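Local coordinates for protein catalase-3 (Neurospora crassa, PDB 4AJ9) that breaks down hydrogen peroxide to oxygen and water with a heme cofactor, which probably protects the cell from peroxide damage, at residues L90-K93 / D94-T97; E280-A283 / Q284-F288; M317-A321 / E322-I326; T472-Q475 / V476-V480. All blocks are in the same frame, centred on the assembly; numbering follows the deposited sequence.

Contact 1: residues L90-K93 / D94-T97; sequences LGAK and DKQT
Ala92 and Lys95 close a tight reverse turn. Lys95 N donates to Ala92 O at 3.2 Å, with an N-H...O angle of 157°. Lys95 CB sits 3.3 Å from Ala92 O, and Ala92 CB and Lys95 CB are 4.3 Å apart. This is the close-packed part of the contact. The Lys95 chain has its CG anti to the backbone N (chi1 -174°) and stays extended to the tip. It thereby runs past Gly91, with Lys95 CD 4.5 Å from Gly91 N. Its ammonium group is held by the backbone carbonyl of Ser88, and Asp129 adds a long, weak ion pair.

The other side is looser and faces solvent. Lys93 and Asp94 lie side by side and point the same way. Lys93 NZ and Asp94 OD2 form a salt bridge at 3.2 Å, but its hydrogen bond is weak. The bend at the last torsion of Lys93 (chi4 -68°) turns NZ to the carboxylate. Backbone bonds of Asp94 and Lys95 with Ser77 tie this loop to strand 68-77. The whole is a type II beta turn from Ala92 to Lys95, leading into strand 96-104 of the antiparallel catalase sheet.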
loop_
_atom_site.group_PDB
_atom_site.type_symbol
_atom_site.label_atom_id
_atom_site.label_comp_id
_atom_site.label_asym_id
_atom_site.label_seq_id
_atom_site.Cartn_x
_atom_site.Cartn_y
_atom_site.Cartn_z
ATOM N N LEU C 90 19.189 -30.293 -12.871
ATOM C CA LEU C 90 19.442 -31.145 -14.031
ATOM C C LEU C 90 20.705 -31.991 -13.858
ATOM O O LEU C 90 21.212 -32.568 -14.821
ATOM C CB LEU C 90 19.534 -30.292 -15.295
ATOM C CG LEU C 90 18.226 -29.585 -15.670
ATOM C CD1 LEU C 90 18.459 -28.524 -16.726
ATOM C CD2 LEU C 90 17.186 -30.603 -16.143
ATOM N N GLY C 91 21.191 -32.086 -12.624
ATOM C CA GLY C 91 22.510 -32.639 -12.369
ATOM C C GLY C 91 22.625 -34.137 -12.125
ATOM O O GLY C 91 23.727 -34.649 -11.974
ATOM N N ALA C 92 21.506 -34.848 -12.086
ATOM C CA ALA C 92 21.566 -36.303 -11.914
ATOM C C ALA C 92 20.338 -37.002 -12.470
ATOM O O ALA C 92 19.224 -36.470 -12.412
ATOM C CB ALA C 92 21.751 -36.667 -10.445
ATOM N N LYS C 93 20.543 -38.205 -13.001
ATOM C CA LYS C 93 19.433 -39.015 -13.492
ATOM C C LYS C 93 18.480 -39.314 -12.347
ATOM O O LYS C 93 18.912 -39.661 -11.249
ATOM C CB LYS C 93 19.939 -40.316 -14.125
ATOM C CG LYS C 93 18.838 -41.243 -14.623
ATOM C CD LYS C 93 19.428 -42.372 -15.467
ATOM C CE LYS C 93 18.362 -43.368 -15.918
ATOM N NZ LYS C 93 17.796 -44.147 -14.776
ATOM N N ASP C 94 17.184 -39.160 -12.620
ATOM C CA ASP C 94 16.120 -39.410 -11.648
ATOM C C ASP C 94 16.006 -38.371 -10.519
ATOM O O ASP C 94 15.226 -38.552 -9.588
ATOM C CB ASP C 94 16.230 -40.825 -11.068
ATOM C CG ASP C 94 16.033 -41.915 -12.133
ATOM O OD1 ASP C 94 15.299 -41.678 -13.116
ATOM O OD2 ASP C 94 16.612 -43.010 -11.984
ATOM N N LYS C 95 16.768 -37.290 -10.600
ATOM C CA LYS C 95 16.668 -36.231 -9.593
ATOM C C LYS C 95 15.313 -35.548 -9.676
ATOM O O LYS C 95 14.886 -35.127 -10.746
ATOM C CB LYS C 95 17.773 -35.200 -9.790
ATOM C CG LYS C 95 17.854 -34.130 -8.710
ATOM C CD LYS C 95 19.189 -33.398 -8.840
ATOM C CE LYS C 95 19.427 -32.410 -7.713
ATOM N NZ LYS C 95 20.815 -31.822 -7.824
ATOM N N GLN C 96 14.643 -35.437 -8.536
ATOM C CA GLN C 96 13.303 -34.867 -8.502
ATOM C C GLN C 96 13.278 -33.503 -7.833
ATOM O O GLN C 96 13.940 -33.284 -6.816
ATOM C CB GLN C 96 12.343 -35.822 -7.799
ATOM C CG GLN C 96 12.312 -37.180 -8.461
ATOM C CD GLN C 96 11.115 -37.996 -8.067
ATOM O OE1 GLN C 96 10.815 -38.144 -6.885
ATOM N NE2 GLN C 96 10.415 -38.540 -9.065
ATOM N N THR C 97 12.506 -32.594 -8.421
ATOM C CA THR C 97 12.375 -31.234 -7.921
ATOM C C THR C 97 10.903 -30.853 -7.908
ATOM O O THR C 97 10.233 -31.008 -8.915
ATOM C CB THR C 97 13.104 -30.244 -8.843
ATOM O OG1 THR C 97 14.483 -30.611 -8.947
ATOM C CG2 THR C 97 12.990 -28.805 -8.310
#

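Contact 2: residues E280-A283 / Q284-F288; sequences EDKA and QAYGF
The Tyr286 ring reaches back beside Lys282 and overlaps its aliphatic chain at an oblique angle. Tyr286 CE2 lies 4.0 Å from Lys282 CB, and Tyr286 OH is 3.7 Å from Lys282 CD. Tyr286 CE2 is also 3.5 Å from Lys282 O, which meets the ring obliquely. Ala285 CB stands over one face of the ring, offset toward the rim. Ala285 CB lies 3.9 Å from Lys282 CB. Replacing Tyr286 by alanine is likely to leave the Lys282 chain without its flank and Ala285 CB without the ring beneath it.

The backbone here makes a type I beta turn from Lys282 to Ala285, in the loop between strands 270-278 and 305-314. Ala285 N donates to Lys282 O at 3.0 Å. Two waters brace the turn. One bridges Asp281 O and Gln284 N. The other donates to Ala283 O and Phe288 O, accepts from Tyr286 N at 2.8 Å, and lies over one face of the Phe288 ring.

Lys282 NZ turns away from the tyrosine, bent at chi4 (69°). It forms salt bridges with Asp281 OD1, at 3.0 Å, and with Asp279. Ala283 and Gln284 pack on Arg37 of the second subunit.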
loop_
_atom_site.group_PDB
_atom_site.type_symbol
_atom_site.label_atom_id
_atom_site.label_comp_id
_atom_site.label_asym_id
_atom_site.label_seq_id
_atom_site.Cartn_x
_atom_site.Cartn_y
_atom_site.Cartn_z
ATOM N N GLU C 280 27.442 -20.892 -29.601
ATOM C CA GLU C 280 27.442 -19.439 -29.507
ATOM C C GLU C 280 27.759 -18.807 -30.855
ATOM O O GLU C 280 27.153 -17.805 -31.223
ATOM C CB GLU C 280 28.441 -18.952 -28.454
ATOM C CG GLU C 280 28.014 -19.205 -27.012
ATOM C CD GLU C 280 27.124 -18.112 -26.425
ATOM O OE1 GLU C 280 26.788 -17.120 -27.121
ATOM O OE2 GLU C 280 26.746 -18.255 -25.247
ATOM N N ASP C 281 28.703 -19.387 -31.601
ATOM C CA ASP C 281 29.117 -18.778 -32.869
ATOM C C ASP C 281 28.090 -18.965 -33.989
ATOM O O ASP C 281 28.271 -18.453 -35.090
ATOM C CB ASP C 281 30.497 -19.275 -33.323
ATOM C CG ASP C 281 30.519 -20.765 -33.634
ATOM O OD1 ASP C 281 29.441 -21.383 -33.769
ATOM O OD2 ASP C 281 31.627 -21.323 -33.761
ATOM N N LYS C 282 27.008 -19.677 -33.701
ATOM C CA LYS C 282 25.946 -19.871 -34.692
ATOM C C LYS C 282 24.662 -19.064 -34.387
ATOM O O LYS C 282 23.597 -19.302 -34.969
ATOM C CB LYS C 282 25.680 -21.372 -34.873
ATOM C CG LYS C 282 26.862 -22.067 -35.545
ATOM C CD LYS C 282 26.750 -23.579 -35.605
ATOM C CE LYS C 282 28.033 -24.178 -36.184
ATOM N NZ LYS C 282 29.202 -24.025 -35.245
ATOM N N ALA C 283 24.788 -18.082 -33.497
ATOM C CA ALA C 283 23.646 -17.273 -33.058
ATOM C C ALA C 283 22.860 -16.653 -34.215
ATOM O O ALA C 283 21.645 -16.473 -34.125
ATOM C CB ALA C 283 24.110 -16.183 -32.098
ATOM N N GLN C 284 23.560 -16.317 -35.295
ATOM C CA GLN C 284 22.935 -15.679 -36.447
ATOM C C GLN C 284 23.026 -16.548 -37.698
ATOM O O GLN C 284 22.953 -16.042 -38.810
ATOM C CB GLN C 284 23.585 -14.319 -36.721
ATOM C CG GLN C 284 23.595 -13.392 -35.517
ATOM C CD GLN C 284 24.298 -12.074 -35.781
ATOM O OE1 GLN C 284 23.830 -11.258 -36.576
ATOM N NE2 GLN C 284 25.432 -11.858 -35.111
ATOM N N ALA C 285 23.177 -17.852 -37.517
ATOM C CA ALA C 285 23.476 -18.742 -38.638
ATOM C C ALA C 285 22.243 -19.347 -39.309
ATOM O O ALA C 285 22.363 -19.985 -40.348
ATOM C CB ALA C 285 24.412 -19.847 -38.190
ATOM N N TYR C 286 21.060 -19.145 -38.737
ATOM C CA TYR C 286 19.879 -19.879 -39.206
ATOM C C TYR C 286 18.806 -19.055 -39.940
ATOM O O TYR C 286 17.627 -19.420 -39.950
ATOM C CB TYR C 286 19.285 -20.682 -38.045
ATOM C CG TYR C 286 20.295 -21.651 -37.466
ATOM C CD1 TYR C 286 20.653 -22.794 -38.167
ATOM C CD2 TYR C 286 20.923 -21.407 -36.242
ATOM C CE1 TYR C 286 21.585 -23.681 -37.671
ATOM C CE2 TYR C 286 21.866 -22.298 -35.730
ATOM C CZ TYR C 286 22.188 -23.435 -36.455
ATOM O OH TYR C 286 23.116 -24.340 -35.987
ATOM N N GLY C 287 19.225 -17.963 -40.569
ATOM C CA GLY C 287 18.328 -17.141 -41.363
ATOM C C GLY C 287 17.671 -16.027 -40.562
ATOM O O GLY C 287 16.793 -15.317 -41.058
ATOM N N PHE C 288 18.096 -15.886 -39.315
ATOM C CA PHE C 288 17.581 -14.852 -38.415
ATOM C C PHE C 288 18.513 -14.759 -37.207
ATOM O O PHE C 288 19.451 -15.530 -37.090
ATOM C CB PHE C 288 16.161 -15.185 -37.948
ATOM C CG PHE C 288 16.076 -16.403 -37.059
ATOM C CD1 PHE C 288 15.965 -17.675 -37.605
ATOM C CD2 PHE C 288 16.091 -16.272 -35.677
ATOM C CE1 PHE C 288 15.883 -18.798 -36.798
ATOM C CE2 PHE C 288 16.008 -17.390 -34.858
ATOM C CZ PHE C 288 15.905 -18.657 -35.417
HETATM O O HOH W 1 26.306 -16.748 -36.124
HETATM O O HOH W 2 20.210 -18.069 -36.267
#

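Contact 3: residues M317-A321 / E322-I326; sequences MNYFA and ETEQI
Glu322 reaches back to the residues that lead into the helix. Its OE2 accepts from Met317 N at 2.8 Å and from Asn318 N at 3.1 Å. The first N-H comes syn and the second anti, from the same face of the carboxylate. Glu322 CG is anti to the carbonyl carbon (chi1 -62°) and the chain is extended, which carries OE2 there. Asn318 is the N-cap, and its OD1 takes Ala321 N in the carbonyl plane. Glu324 N reaches Tyr319 O, five residues back, in a wider pi-type turn. Gln325 NE2 donates to Ala321 O at 3.3 Å, almost straight (176°), and also bonds Gln387 O of the third subunit.

Thr323 CB stands over the centre of the Tyr319 ring, a CH-pi contact of 3.8 Å to the centroid. Gln325 CG makes a longer, off-centre one with the Phe320 ring. Glu324 OE1 lies at the ring edge, 3.8 Å from Tyr319 CE1.

One water donates to Tyr319 OH, which also bonds Gly68 O, and to Glu324 OE1.

Glu322 OE1 is hydrogen-bonded to His72 NE2, and OE2 forms a salt bridge with Arg3. Buried among these donors, the carboxylate is likely to stay ionised, and it ties the chain start to this helix.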
loop_
_atom_site.group_PDB
_atom_site.type_symbol
_atom_site.label_atom_id
_atom_site.label_comp_id
_atom_site.label_asym_id
_atom_site.label_seq_id
_atom_site.Cartn_x
_atom_site.Cartn_y
_atom_site.Cartn_z
ATOM N N MET C 317 -4.618 -26.233 -2.115
ATOM C CA MET C 317 -5.588 -26.319 -1.029
ATOM C C MET C 317 -6.380 -25.014 -0.925
ATOM O O MET C 317 -7.602 -25.029 -0.772
ATOM C CB MET C 317 -4.882 -26.633 0.294
ATOM C CG MET C 317 -5.818 -26.702 1.502
ATOM S SD MET C 317 -4.956 -27.167 3.029
ATOM C CE MET C 317 -4.763 -28.936 2.760
ATOM N N ASN C 318 -5.670 -23.888 -0.992
ATOM C CA ASN C 318 -6.306 -22.578 -1.098
ATOM C C ASN C 318 -5.798 -21.850 -2.348
ATOM O O ASN C 318 -4.615 -21.524 -2.449
ATOM C CB ASN C 318 -6.034 -21.737 0.160
ATOM C CG ASN C 318 -6.799 -20.414 0.165
ATOM O OD1 ASN C 318 -6.272 -19.377 -0.232
ATOM N ND2 ASN C 318 -8.040 -20.449 0.631
ATOM N N TYR C 319 -6.697 -21.596 -3.290
ATOM C CA TYR C 319 -6.332 -20.979 -4.562
ATOM C C TYR C 319 -5.671 -19.612 -4.388
ATOM O O TYR C 319 -4.655 -19.315 -5.032
ATOM C CB TYR C 319 -7.584 -20.861 -5.443
ATOM C CG TYR C 319 -7.365 -20.188 -6.773
ATOM C CD1 TYR C 319 -7.309 -18.797 -6.872
ATOM C CD2 TYR C 319 -7.250 -20.932 -7.936
ATOM C CE1 TYR C 319 -7.116 -18.179 -8.093
ATOM C CE2 TYR C 319 -7.072 -20.320 -9.163
ATOM C CZ TYR C 319 -6.997 -18.947 -9.233
ATOM O OH TYR C 319 -6.816 -18.340 -10.456
ATOM N N PHE C 320 -6.244 -18.770 -3.526
ATOM C CA PHE C 320 -5.690 -17.431 -3.339
ATOM C C PHE C 320 -4.270 -17.479 -2.778
ATOM O O PHE C 320 -3.372 -16.803 -3.290
ATOM C CB PHE C 320 -6.567 -16.555 -2.430
ATOM C CG PHE C 320 -5.935 -15.212 -2.104
ATOM C CD1 PHE C 320 -5.056 -15.091 -1.042
ATOM C CD2 PHE C 320 -6.205 -14.088 -2.877
ATOM C CE1 PHE C 320 -4.464 -13.878 -0.741
ATOM C CE2 PHE C 320 -5.613 -12.864 -2.574
ATOM C CZ PHE C 320 -4.741 -12.769 -1.502
ATOM N N ALA C 321 -4.075 -18.252 -1.715
ATOM C CA ALA C 321 -2.777 -18.299 -1.034
ATOM C C ALA C 321 -1.691 -18.822 -1.960
ATOM O O ALA C 321 -0.536 -18.408 -1.880
ATOM C CB ALA C 321 -2.860 -19.178 0.210
ATOM N N GLU C 322 -2.080 -19.745 -2.829
ATOM C CA GLU C 322 -1.142 -20.433 -3.707
ATOM C C GLU C 322 -1.123 -19.861 -5.122
ATOM O O GLU C 322 -0.182 -19.147 -5.498
ATOM C CB GLU C 322 -1.436 -21.941 -3.704
ATOM C CG GLU C 322 -1.267 -22.548 -2.327
ATOM C CD GLU C 322 -1.672 -24.014 -2.247
ATOM O OE1 GLU C 322 -1.046 -24.853 -2.935
ATOM O OE2 GLU C 322 -2.611 -24.322 -1.480
ATOM N N THR C 323 -2.168 -20.156 -5.897
ATOM C CA THR C 323 -2.233 -19.731 -7.289
ATOM C C THR C 323 -2.239 -18.204 -7.467
ATOM O O THR C 323 -1.456 -17.669 -8.253
ATOM C CB THR C 323 -3.451 -20.341 -8.006
ATOM O OG1 THR C 323 -3.410 -21.776 -7.892
ATOM C CG2 THR C 323 -3.445 -19.950 -9.487
ATOM N N GLU C 324 -3.121 -17.500 -6.762
ATOM C CA GLU C 324 -3.206 -16.048 -6.954
ATOM C C GLU C 324 -1.945 -15.313 -6.481
ATOM O O GLU C 324 -1.470 -14.390 -7.150
ATOM C CB GLU C 324 -4.441 -15.456 -6.261
ATOM C CG GLU C 324 -4.682 -13.982 -6.608
ATOM C CD GLU C 324 -5.080 -13.776 -8.068
ATOM O OE1 GLU C 324 -5.507 -14.764 -8.708
ATOM O OE2 GLU C 324 -4.983 -12.627 -8.570
ATOM N N GLN C 325 -1.407 -15.726 -5.334
ATOM C CA GLN C 325 -0.263 -15.049 -4.742
ATOM C C GLN C 325 1.095 -15.406 -5.356
ATOM O O GLN C 325 2.034 -14.643 -5.222
ATOM C CB GLN C 325 -0.209 -15.259 -3.224
ATOM C CG GLN C 325 -1.264 -14.473 -2.451
ATOM C CD GLN C 325 -0.970 -14.372 -0.953
ATOM O OE1 GLN C 325 -1.024 -13.286 -0.371
ATOM N NE2 GLN C 325 -0.687 -15.503 -0.323
ATOM N N ILE C 326 1.222 -16.553 -6.012
ATOM C CA ILE C 326 2.530 -16.910 -6.559
ATOM C C ILE C 326 3.044 -15.830 -7.529
ATOM O O ILE C 326 2.291 -15.309 -8.348
ATOM C CB ILE C 326 2.561 -18.309 -7.214
ATOM C CG1 ILE C 326 4.018 -18.779 -7.364
ATOM C CG2 ILE C 326 1.773 -18.308 -8.535
ATOM C CD1 ILE C 326 4.182 -20.257 -7.830
HETATM O O HOH W 3 -4.619 -16.585 -10.419
#

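Contact 4: residues T472-Q475 / V476-V480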
loop_
_atom_site.group_PDB
_atom_site.type_symbol
_atom_site.label_atom_id
_atom_site.label_comp_id
_atom_site.label_asym_id
_atom_site.label_seq_id
_atom_site.Cartn_x
_atom_site.Cartn_y
_atom_site.Cartn_z
ATOM N N THR C 472 -13.897 -1.064 -36.907
ATOM C CA THR C 472 -14.753 -0.036 -37.495
ATOM C C THR C 472 -14.023 0.876 -38.476
ATOM O O THR C 472 -14.608 1.328 -39.470
ATOM C CB THR C 472 -15.409 0.842 -36.420
ATOM O OG1 THR C 472 -14.421 1.699 -35.837
ATOM C CG2 THR C 472 -16.039 -0.022 -35.339
ATOM N N ASN C 473 -12.761 1.174 -38.193
ATOM C CA ASN C 473 -12.016 2.119 -39.021
ATOM C C ASN C 473 -11.558 1.490 -40.331
ATOM O O ASN C 473 -10.814 0.515 -40.327
ATOM C CB ASN C 473 -10.808 2.676 -38.271
ATOM C CG ASN C 473 -10.068 3.727 -39.077
ATOM O OD1 ASN C 473 -9.299 3.411 -39.995
ATOM N ND2 ASN C 473 -10.308 4.981 -38.748
ATOM N N GLU C 474 -12.006 2.048 -41.453
ATOM C CA GLU C 474 -11.699 1.471 -42.759
ATOM C C GLU C 474 -10.199 1.463 -43.074
ATOM O O GLU C 474 -9.678 0.456 -43.555
ATOM C CB GLU C 474 -12.472 2.182 -43.878
ATOM C CG GLU C 474 -12.202 1.623 -45.265
ATOM C CD GLU C 474 -13.146 0.485 -45.644
ATOM O OE1 GLU C 474 -13.598 -0.261 -44.746
ATOM O OE2 GLU C 474 -13.443 0.345 -46.850
ATOM N N GLN C 475 -9.505 2.575 -42.827
ATOM C CA GLN C 475 -8.064 2.605 -43.120
ATOM C C GLN C 475 -7.306 1.525 -42.355
ATOM O O GLN C 475 -6.374 0.912 -42.884
ATOM C CB GLN C 475 -7.445 3.976 -42.838
ATOM C CG GLN C 475 -5.999 4.094 -43.329
ATOM C CD GLN C 475 -5.876 3.759 -44.808
ATOM O OE1 GLN C 475 -6.713 4.161 -45.613
ATOM N NE2 GLN C 475 -4.846 2.997 -45.166
ATOM N N VAL C 476 -7.689 1.303 -41.099
ATOM C CA VAL C 476 -7.048 0.261 -40.311
ATOM C C VAL C 476 -7.220 -1.104 -40.982
ATOM O O VAL C 476 -6.257 -1.861 -41.112
ATOM C CB VAL C 476 -7.533 0.249 -38.835
ATOM C CG1 VAL C 476 -7.046 -1.004 -38.125
ATOM C CG2 VAL C 476 -7.048 1.513 -38.108
ATOM N N LYS C 477 -8.436 -1.420 -41.431
ATOM C CA LYS C 477 -8.644 -2.669 -42.162
ATOM C C LYS C 477 -7.749 -2.757 -43.402
ATOM O O LYS C 477 -7.222 -3.823 -43.705
ATOM C CB LYS C 477 -10.121 -2.888 -42.520
ATOM C CG LYS C 477 -10.947 -3.442 -41.352
ATOM C CD LYS C 477 -12.428 -3.578 -41.695
ATOM C CE LYS C 477 -13.102 -2.219 -41.857
ATOM N NZ LYS C 477 -14.564 -2.369 -42.137
ATOM N N LYS C 478 -7.575 -1.642 -44.115
ATOM C CA LYS C 478 -6.739 -1.652 -45.314
ATOM C C LYS C 478 -5.278 -1.849 -44.944
ATOM O O LYS C 478 -4.539 -2.547 -45.642
ATOM C CB LYS C 478 -6.900 -0.362 -46.115
ATOM C CG LYS C 478 -8.243 -0.225 -46.805
ATOM C CD LYS C 478 -8.307 1.100 -47.554
ATOM C CE LYS C 478 -9.615 1.249 -48.318
ATOM N NZ LYS C 478 -9.806 2.654 -48.782
ATOM N N ASN C 479 -4.867 -1.227 -43.841
ATOM C CA ASN C 479 -3.511 -1.388 -43.319
ATOM C C ASN C 479 -3.250 -2.839 -42.956
ATOM O O ASN C 479 -2.175 -3.372 -43.213
ATOM C CB ASN C 479 -3.296 -0.475 -42.106
ATOM C CG ASN C 479 -3.312 0.983 -42.478
ATOM O OD1 ASN C 479 -3.148 1.325 -43.641
ATOM N ND2 ASN C 479 -3.502 1.856 -41.493
ATOM N N VAL C 480 -4.245 -3.479 -42.350
ATOM C CA VAL C 480 -4.152 -4.898 -42.031
ATOM C C VAL C 480 -3.975 -5.750 -43.297
ATOM O O VAL C 480 -3.099 -6.606 -43.348
ATOM C CB VAL C 480 -5.376 -5.366 -41.214
ATOM C CG1 VAL C 480 -5.397 -6.877 -41.084
ATOM C CG2 VAL C 480 -5.360 -4.709 -39.836
HETATM O O HOH W 4 -14.630 -3.182 -44.816
#
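The amides of Gln475 and Asn479 meet with their planes 56° apart, and the two side chains cross at about a right angle. Gln475 NE2 donates to Asn479 OD1 at 2.8 Å. The acceptor lies near the amide plane of Gln475. The donor stands above the Asn479 carbonyl plane, off its lone pairs.

This is the first turn of helix 474-487, with Asn473 as N-cap. Asn473 OD1 accepts from Val476 N at 2.9 Å, in its own carbonyl plane. Its CG is anti to the backbone N (chi1 -176°), which swings OD1 over the helix start. Val476 CG2 packs against the same oxygen at 3.5 Å. Backbone bonds from Lys477 N to Asn473 O, Lys478 N to Glu474 O and Asn479 N to Gln475 O continue the helix.

Gln475 bends at chi2 (55°), and this brings its amide forward along the helix, one turn on, to Asn479. A leucine here would probably leave Asn479 OD1 without this donor and its amide freer to turn. Gln475, Val476 and Asn479 all pack on Tyr401 of the fourth subunit, and Asn473 packs on Leu402 of that subunit. Val480 and Asn479 face helix 174-182 of the same chain.

Glu474 carries the charged flank. Its CG is 4.0 Å from Lys478 CE. Its OE1 makes a long salt bridge of 3.5 Å to Lys477 NZ. A water bridges the same pair, donating to Glu474 OE1 and accepting from Lys477 NZ at 2.8 Å.

In the fold
The four contacts come in series along the chain. Contacts 1, 2 and 3 belong to its catalase part. Contact 1 leads into strand 96-104, contact 2 lies in the loop between strands 270-278 and 305-314, and contact 3 follows strand 305-314, all strands of the large antiparallel sheet. The centres of contacts 1 and 3 are about 27 Å apart. Contact 4 lies in the catalase-related region, its centre about 53 Å from that of contact 1, across the chain's centre. In contact 3 the Thr323 side chain is about 7 Å from a bound heme, against about 13 Å for Phe288 of contact 2. Contacts 2, 3 and 4 touch other subunits, so they lie at interfaces of the tetramer.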